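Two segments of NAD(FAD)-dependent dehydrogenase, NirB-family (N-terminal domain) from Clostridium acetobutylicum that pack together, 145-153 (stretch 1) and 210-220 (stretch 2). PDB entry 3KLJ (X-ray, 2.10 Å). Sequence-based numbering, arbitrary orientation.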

# COMPACT_ATOMS: atom_id res chain seq x y z
N ASN A 145 19.86 18.88 1.91
CA ASN A 145 20.23 19.73 3.04
C ASN A 145 21.15 19.01 4.05
O ASN A 145 22.18 19.55 4.46
CB ASN A 145 18.95 20.25 3.71
CG ASN A 145 19.20 21.20 4.87
OD1 ASN A 145 18.49 21.13 5.88
ND2 ASN A 145 20.17 22.09 4.74
N LYS A 146 20.77 17.79 4.44
CA LYS A 146 21.52 16.99 5.41
C LYS A 146 22.68 16.26 4.75
O LYS A 146 23.74 16.08 5.36
CB LYS A 146 20.60 15.98 6.10
CG LYS A 146 19.67 16.59 7.16
CD LYS A 146 20.29 16.49 8.55
CE LYS A 146 19.25 16.71 9.64
NZ LYS A 146 19.16 18.14 10.02
N GLY A 147 22.48 15.83 3.50
CA GLY A 147 23.53 15.16 2.74
C GLY A 147 23.45 13.64 2.72
O GLY A 147 24.18 12.99 1.97
N LYS A 148 22.58 13.08 3.57
CA LYS A 148 22.33 11.62 3.62
C LYS A 148 21.00 11.30 4.32
O LYS A 148 20.46 12.11 5.07
CB LYS A 148 23.50 10.85 4.25
CG LYS A 148 23.85 11.26 5.68
CD LYS A 148 25.33 11.03 6.00
CE LYS A 148 25.63 9.58 6.33
NZ LYS A 148 27.10 9.34 6.50
N ALA A 149 20.46 10.11 4.05
CA ALA A 149 19.19 9.69 4.65
C ALA A 149 19.34 8.44 5.53
O ALA A 149 20.20 7.59 5.27
CB ALA A 149 18.14 9.45 3.57
N PHE A 150 18.51 8.34 6.56
CA PHE A 150 18.44 7.14 7.38
C PHE A 150 16.98 6.69 7.43
O PHE A 150 16.13 7.40 7.97
CB PHE A 150 19.00 7.41 8.79
CG PHE A 150 19.08 6.18 9.66
CD1 PHE A 150 19.82 5.06 9.25
CD2 PHE A 150 18.46 6.15 10.90
CE1 PHE A 150 19.90 3.92 10.06
CE2 PHE A 150 18.54 5.02 11.72
CZ PHE A 150 19.27 3.90 11.29
N ILE A 151 16.71 5.53 6.83
CA ILE A 151 15.35 5.01 6.75
C ILE A 151 15.12 3.96 7.84
O ILE A 151 15.79 2.93 7.88
CB ILE A 151 15.02 4.44 5.33
CG1 ILE A 151 15.04 5.56 4.29
CG2 ILE A 151 13.64 3.78 5.31
CD1 ILE A 151 16.26 5.57 3.43
N ILE A 152 14.17 4.24 8.72
CA ILE A 152 13.79 3.32 9.79
C ILE A 152 12.55 2.52 9.36
O ILE A 152 11.51 3.10 9.01
CB ILE A 152 13.52 4.09 11.12
CG1 ILE A 152 14.85 4.63 11.69
CG2 ILE A 152 12.79 3.19 12.13
CD1 ILE A 152 14.71 5.48 12.92
N GLY A 153 12.67 1.20 9.40
CA GLY A 153 11.56 0.32 9.00
C GLY A 153 12.03 -0.74 8.02
O GLY A 153 12.76 -0.45 7.08
N ASN A 210 19.39 -0.31 18.06
CA ASN A 210 18.93 0.55 19.15
C ASN A 210 19.20 1.99 18.74
O ASN A 210 20.35 2.44 18.72
CB ASN A 210 19.64 0.21 20.48
CG ASN A 210 19.07 0.99 21.67
OD1 ASN A 210 18.21 1.86 21.53
ND2 ASN A 210 19.56 0.66 22.86
N PHE A 211 18.12 2.70 18.38
CA PHE A 211 18.24 4.04 17.80
C PHE A 211 18.77 5.11 18.76
O PHE A 211 19.32 6.11 18.31
CB PHE A 211 16.92 4.48 17.15
CG PHE A 211 16.47 3.55 16.06
CD1 PHE A 211 15.25 2.89 16.14
CD2 PHE A 211 17.28 3.31 14.95
CE1 PHE A 211 14.84 2.03 15.13
CE2 PHE A 211 16.89 2.43 13.94
CZ PHE A 211 15.67 1.79 14.03
N GLU A 212 18.63 4.86 20.06
CA GLU A 212 19.24 5.71 21.09
C GLU A 212 20.76 5.69 20.99
O GLU A 212 21.44 6.65 21.38
CB GLU A 212 18.84 5.25 22.50
CG GLU A 212 17.40 5.54 22.89
CD GLU A 212 17.25 5.88 24.36
OE1 GLU A 212 18.18 5.60 25.16
OE2 GLU A 212 16.19 6.43 24.73
N GLU A 213 21.28 4.59 20.44
CA GLU A 213 22.72 4.36 20.34
C GLU A 213 23.24 4.72 18.94
O GLU A 213 24.41 4.44 18.60
CB GLU A 213 23.02 2.88 20.65
CG GLU A 213 22.36 2.38 21.93
CD GLU A 213 23.30 2.34 23.11
OE1 GLU A 213 23.10 3.12 24.08
OE2 GLU A 213 24.25 1.53 23.06
N MET A 214 22.36 5.34 18.15
CA MET A 214 22.69 5.72 16.77
C MET A 214 22.50 7.23 16.55
O MET A 214 22.16 7.68 15.45
CB MET A 214 21.85 4.91 15.79
CG MET A 214 22.01 3.39 15.93
SD MET A 214 21.05 2.42 14.74
CE MET A 214 22.06 2.64 13.28
N GLY A 215 22.73 7.99 17.62
CA GLY A 215 22.57 9.44 17.63
C GLY A 215 23.29 10.16 16.50
O GLY A 215 22.67 10.97 15.78
N ASP A 216 24.60 9.85 16.35
CA ASP A 216 25.45 10.52 15.35
C ASP A 216 24.92 10.38 13.92
O ASP A 216 24.87 11.36 13.17
CB ASP A 216 26.90 10.02 15.43
CG ASP A 216 27.62 10.51 16.68
OD1 ASP A 216 27.13 11.45 17.34
OD2 ASP A 216 28.70 9.94 16.99
N LEU A 217 24.52 9.16 13.55
CA LEU A 217 23.96 8.92 12.22
C LEU A 217 22.57 9.54 12.08
O LEU A 217 22.29 10.19 11.07
CB LEU A 217 23.92 7.41 11.91
CG LEU A 217 23.30 6.96 10.58
CD1 LEU A 217 23.97 7.64 9.38
CD2 LEU A 217 23.40 5.44 10.45
N ILE A 218 21.72 9.35 13.09
CA ILE A 218 20.38 9.94 13.09
C ILE A 218 20.41 11.47 12.95
O ILE A 218 19.71 12.03 12.09
CB ILE A 218 19.54 9.47 14.32
CG1 ILE A 218 18.99 8.05 14.05
CG2 ILE A 218 18.39 10.42 14.60
CD1 ILE A 218 18.39 7.35 15.25
N ARG A 219 21.24 12.12 13.76
CA ARG A 219 21.39 13.58 13.76
C ARG A 219 21.80 14.12 12.38
O ARG A 219 21.20 15.13 11.89
CB ARG A 219 22.45 13.97 14.79
CG ARG A 219 22.09 15.15 15.68
CD ARG A 219 23.12 15.32 16.81
NE ARG A 219 23.19 14.14 17.69
CZ ARG A 219 24.29 13.39 17.86
NH1 ARG A 219 25.44 13.68 17.23
NH2 ARG A 219 24.22 12.35 18.68
N SER A 220 22.82 13.43 11.77
CA SER A 220 23.40 13.88 10.51
C SER A 220 22.60 13.46 9.27
O SER A 220 22.99 13.80 8.15
CB SER A 220 24.86 13.40 10.38
OG SER A 220 24.93 11.98 10.35

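No hydrogen bond or salt bridge crosses between these two segments; the contact is made by close packing, mostly of apolar side chains at its centre, and buries 489 Å² in all, both sides summed. The first rule is alternation. In the strand 149-152, Phe150 and Ile152 point their CA-to-CB bonds toward the other segment, while Ala149 points away and Ile151 lies out of reach, so every second residue serves this contact.

The apolar contacts centre on Phe150, which has the largest covered area of any residue here. With chi1 in the t well, its ring reaches among four side chains of the partner. Leu217 lies over one face, with CD2 3.8 Å from Phe150 CD1. Phe211 meets the ring at its edge, near its plane, with Phe211 CE2 3.8 Å from Phe150 CE2. Met214 and Ile218 approach obliquely: Met214 CE is 3.7 Å from Phe150 CZ, and Ile218 CG1 is 3.7 Å from Phe150 CD2. The CA-to-CB bond of Ile218 runs sideways, yet the end of its side chain comes nearer, so direction at CB alone would underrate it. Three of these four partners, Met214, Leu217 and Ile218, come from the N-cap position and the first helical turn, and Phe211 from the 3-10 segment before it.

Two interactions involve aromatic rings more specifically. Ile152 CD1 sits 3.8 Å from the centroid of the Phe211 ring and only 6° off its normal, a CH-pi contact almost straight over the face; Ile152 CG2 also comes within 3.7 Å of Phe211 CZ. Met214 SD lies 5.3 Å from the centroid of the Phe150 ring in an oblique sulfur-aromatic approach, its methyl making the closer contact.

Toward the exposed end, two lysines contribute aliphatic carbon rather than charge pairing. Lys146 CE is 3.4 Å from Arg219 O, and Lys148 CG is 3.6 Å from Ser220 O; Lys148 CE also reaches to 4.0 Å from Leu217 CD1. Between them, Gly147 turns the chain out of its helix with positive phi, a conformation in which a CB would be jammed against the preceding carbonyl.

The hydrogen bonds found inside a single segment all lie in the second. Arg219 NH1 forms a salt bridge with Asp216 OD1 at 2.8 Å, and the CA-to-CB bond of Arg219 points away from the first segment. Backbone hydrogen bonds from Ile218 N to Met214 O (2.9 Å) and from Arg219 N to Gly215 O (2.7 Å) support the turn that presents Leu217 and Ile218 to Phe150.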